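Local coordinates for thioredoxin reductase (Streptomyces clavuligerus, PDB 4NTD), which binds FAD and is a thioredoxin reductase-like flavoenzyme that probably forms the disulfide bond of the natural product holomycin, at residues V222-L230 and V240-V248. Sequence-based numbering, arbitrary orientation.
Sequences VIEGTVKRL and VELAEDSGV
Glu241 meets both Arg229 and Lys228, with its backbone as well as its side chain. Glu241 O takes the amide of Lys228, with Lys228 N at 2.8 Å, and, more weakly, that of Arg229. Glu241 N gives a nearly straight bond (171°) to Arg229 O, 3.0 Å away. Two residues facing one make a classic beta bulge. In one of its two modelled conformers, Arg229 NE forms a salt bridge with Glu241 OE1 at 2.7 Å, and Arg229 NH2 adds a weak bond to the same oxygen. NE lies above the carboxylate plane, and the guanidinium and carboxylate planes stand 75° apart. The Glu241 chain is extended, with CG anti to the backbone N (chi1 -177°), which carries the carboxylate out to the guanidinium. Lys228, also modelled in two conformers, runs alongside it in one of them, pointing the same way. There Lys228 NZ stops 4.2 Å from Glu241 OE2, too far for a salt bridge, though the opposite charges probably attract. A glutamine in place of Glu241 would probably leave the Arg229 guanidinium without its opposite charge.

The bulge lies in the antiparallel hairpin of strands 227-233 and 236-242, part of a three-stranded antiparallel sheet in this pyridine nucleotide-disulphide oxidoreductase family protein. Strand 222-223, just before it in the chain, edges a separate parallel sheet. Leu242 helps to bridge the two. Leu242 CD1 touches Ile223 CG2 at 3.8 Å, the two side chains crossing at about a right angle, and Leu242 CD2 leans on Val227. Ile223 also meets Val248 tip to tip, CD1 to CG2 at 3.6 Å. Val227 CG1 packs tightly on Val240 CG1, at 3.5 Å. Phe201, from strand 198-201 of the parallel sheet, touches Val227, Val240 and Val248.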
loop_
_atom_site.group_PDB
_atom_site.type_symbol
_atom_site.label_atom_id
_atom_site.label_comp_id
_atom_site.label_asym_id
_atom_site.label_seq_id
_atom_site.Cartn_x
_atom_site.Cartn_y
_atom_site.Cartn_z
ATOM N N VAL A 222 24.037 -28.000 5.719
ATOM C CA VAL A 222 22.848 -28.815 5.507
ATOM C C VAL A 222 22.980 -30.077 6.348
ATOM O O VAL A 222 23.867 -30.896 6.113
ATOM C CB VAL A 222 22.656 -29.199 4.027
ATOM C CG1 VAL A 222 21.336 -29.938 3.830
ATOM C CG2 VAL A 222 22.707 -27.966 3.137
ATOM N N ILE A 223 22.099 -30.216 7.333
ATOM C CA ILE A 223 22.107 -31.369 8.221
ATOM C C ILE A 223 21.070 -32.373 7.725
ATOM O O ILE A 223 19.902 -32.027 7.532
ATOM C CB ILE A 223 21.853 -30.943 9.681
ATOM C CG1 ILE A 223 22.996 -30.021 10.134
ATOM C CG2 ILE A 223 21.733 -32.161 10.592
ATOM C CD1 ILE A 223 22.905 -29.535 11.561
ATOM N N GLU A 224 21.512 -33.610 7.506
ATOM C CA GLU A 224 20.672 -34.701 6.998
ATOM C C GLU A 224 19.885 -35.352 8.121
ATOM O O GLU A 224 20.356 -35.394 9.259
ATOM C CB GLU A 224 21.537 -35.788 6.348
ATOM C CG GLU A 224 22.105 -35.425 4.990
ATOM C CD GLU A 224 21.030 -35.298 3.932
ATOM O OE1 GLU A 224 20.173 -36.202 3.843
ATOM O OE2 GLU A 224 21.043 -34.299 3.187
ATOM N N GLY A 225 18.707 -35.879 7.795
ATOM C CA GLY A 225 17.900 -36.641 8.746
ATOM C C GLY A 225 16.476 -36.139 8.871
ATOM O O GLY A 225 16.200 -34.957 8.678
ATOM N N THR A 226 15.567 -37.052 9.199
ATOM C CA THR A 226 14.180 -36.700 9.471
ATOM C C THR A 226 14.101 -35.948 10.803
ATOM O O THR A 226 14.590 -36.427 11.822
ATOM C CB THR A 226 13.288 -37.959 9.526
ATOM O OG1 THR A 226 13.418 -38.690 8.300
ATOM C CG2 THR A 226 11.821 -37.594 9.743
ATOM N N VAL A 227 13.507 -34.760 10.773
ATOM C CA VAL A 227 13.268 -33.959 11.967
ATOM C C VAL A 227 12.121 -34.591 12.756
ATOM O O VAL A 227 11.034 -34.792 12.212
ATOM C CB VAL A 227 12.913 -32.499 11.601
ATOM C CG1 VAL A 227 12.531 -31.702 12.843
ATOM C CG2 VAL A 227 14.073 -31.834 10.870
ATOM N N LYS A 228 12.376 -34.898 14.029
ATOM C CA LYS A 228 11.389 -35.555 14.884
ATOM C C LYS A 228 10.511 -34.546 15.627
ATOM O O LYS A 228 9.291 -34.697 15.665
ATOM C CB LYS A 228 12.094 -36.479 15.885
ATOM C CG LYS A 228 11.149 -37.337 16.715
ATOM C CD LYS A 228 11.899 -38.179 17.735
ATOM C CE LYS A 228 10.957 -38.699 18.810
ATOM N NZ LYS A 228 11.564 -39.788 19.625
ATOM N N ARG A 229 11.142 -33.540 16.229
ATOM C CA ARG A 229 10.432 -32.560 17.052
ATOM C C ARG A 229 11.262 -31.302 17.264
ATOM O O ARG A 229 12.483 -31.313 17.090
ATOM C CB ARG A 229 10.079 -33.156 18.426
ATOM C CG ARG A 229 11.265 -33.303 19.380
ATOM C CD ARG A 229 10.857 -33.837 20.747
ATOM N NE ARG A 229 12.022 -34.202 21.553
ATOM C CZ ARG A 229 12.376 -33.604 22.688
ATOM N NH1 ARG A 229 11.650 -32.608 23.179
ATOM N NH2 ARG A 229 13.458 -34.012 23.339
ATOM N N LEU A 230 10.587 -30.225 17.656
ATOM C CA LEU A 230 11.259 -29.045 18.166
ATOM C C LEU A 230 11.423 -29.276 19.664
ATOM O O LEU A 230 10.502 -29.763 20.322
ATOM C CB LEU A 230 10.425 -27.787 17.923
ATOM C CG LEU A 230 10.074 -27.458 16.473
ATOM C CD1 LEU A 230 9.315 -26.141 16.414
ATOM C CD2 LEU A 230 11.317 -27.402 15.596
ATOM N N VAL A 240 16.448 -28.579 17.610
ATOM C CA VAL A 240 15.741 -29.500 16.735
ATOM C C VAL A 240 16.291 -30.900 16.975
ATOM O O VAL A 240 17.506 -31.097 16.960
ATOM C CB VAL A 240 15.949 -29.111 15.254
ATOM C CG1 VAL A 240 15.241 -30.084 14.321
ATOM C CG2 VAL A 240 15.463 -27.688 15.007
ATOM N N GLU A 241 15.401 -31.862 17.210
ATOM C CA GLU A 241 15.797 -33.257 17.399
ATOM C C GLU A 241 15.536 -34.048 16.121
ATOM O O GLU A 241 14.486 -33.896 15.493
ATOM C CB GLU A 241 15.042 -33.887 18.571
ATOM C CG GLU A 241 15.454 -35.325 18.862
ATOM C CD GLU A 241 14.860 -35.879 20.145
ATOM O OE1 GLU A 241 14.542 -35.090 21.057
ATOM O OE2 GLU A 241 14.719 -37.116 20.246
ATOM N N LEU A 242 16.496 -34.894 15.753
ATOM C CA LEU A 242 16.410 -35.710 14.541
ATOM C C LEU A 242 15.983 -37.144 14.868
ATOM O O LEU A 242 15.978 -37.545 16.032
ATOM C CB LEU A 242 17.757 -35.708 13.814
ATOM C CG LEU A 242 18.306 -34.324 13.447
ATOM C CD1 LEU A 242 19.736 -34.429 12.941
ATOM C CD2 LEU A 242 17.419 -33.645 12.415
ATOM N N ALA A 243 15.641 -37.905 13.825
ATOM C CA ALA A 243 15.022 -39.246 13.949
ATOM C C ALA A 243 15.658 -40.197 14.962
ATOM O O ALA A 243 14.943 -40.896 15.683
ATOM C CB ALA A 243 14.943 -39.920 12.585
ATOM N N GLU A 244 16.985 -40.233 15.017
ATOM C CA GLU A 244 17.680 -41.165 15.909
ATOM C C GLU A 244 18.365 -40.437 17.070
ATOM O O GLU A 244 19.496 -40.755 17.443
ATOM C CB GLU A 244 18.670 -42.021 15.113
ATOM C CG GLU A 244 18.038 -42.783 13.949
ATOM C CD GLU A 244 16.943 -43.745 14.381
ATOM O OE1 GLU A 244 17.054 -44.336 15.476
ATOM O OE2 GLU A 244 15.968 -43.917 13.617
ATOM N N ASP A 245 17.657 -39.447 17.618
ATOM C CA ASP A 245 17.989 -38.797 18.898
ATOM C C ASP A 245 19.152 -37.796 18.880
ATOM O O ASP A 245 19.508 -37.258 19.931
ATOM C CB ASP A 245 18.214 -39.839 20.007
ATOM C CG ASP A 245 17.053 -40.812 20.145
ATOM O OD1 ASP A 245 17.185 -41.778 20.925
ATOM O OD2 ASP A 245 16.012 -40.615 19.482
ATOM N N SER A 246 19.736 -37.534 17.713
ATOM C CA SER A 246 20.691 -36.434 17.586
ATOM C C SER A 246 19.931 -35.124 17.672
ATOM O O SER A 246 18.774 -35.047 17.260
ATOM C CB SER A 246 21.444 -36.489 16.257
ATOM O OG SER A 246 22.363 -37.561 16.230
ATOM N N GLY A 247 20.580 -34.098 18.212
ATOM C CA GLY A 247 19.969 -32.782 18.335
ATOM C C GLY A 247 20.903 -31.678 17.891
ATOM O O GLY A 247 22.123 -31.810 17.987
ATOM N N VAL A 248 20.323 -30.590 17.394
ATOM C CA VAL A 248 21.080 -29.402 17.026
ATOM C C VAL A 248 20.454 -28.207 17.721
ATOM O O VAL A 248 19.273 -27.920 17.524
ATOM C CB VAL A 248 21.074 -29.164 15.505
ATOM C CG1 VAL A 248 21.882 -27.920 15.155
ATOM C CG2 VAL A 248 21.623 -30.384 14.782
#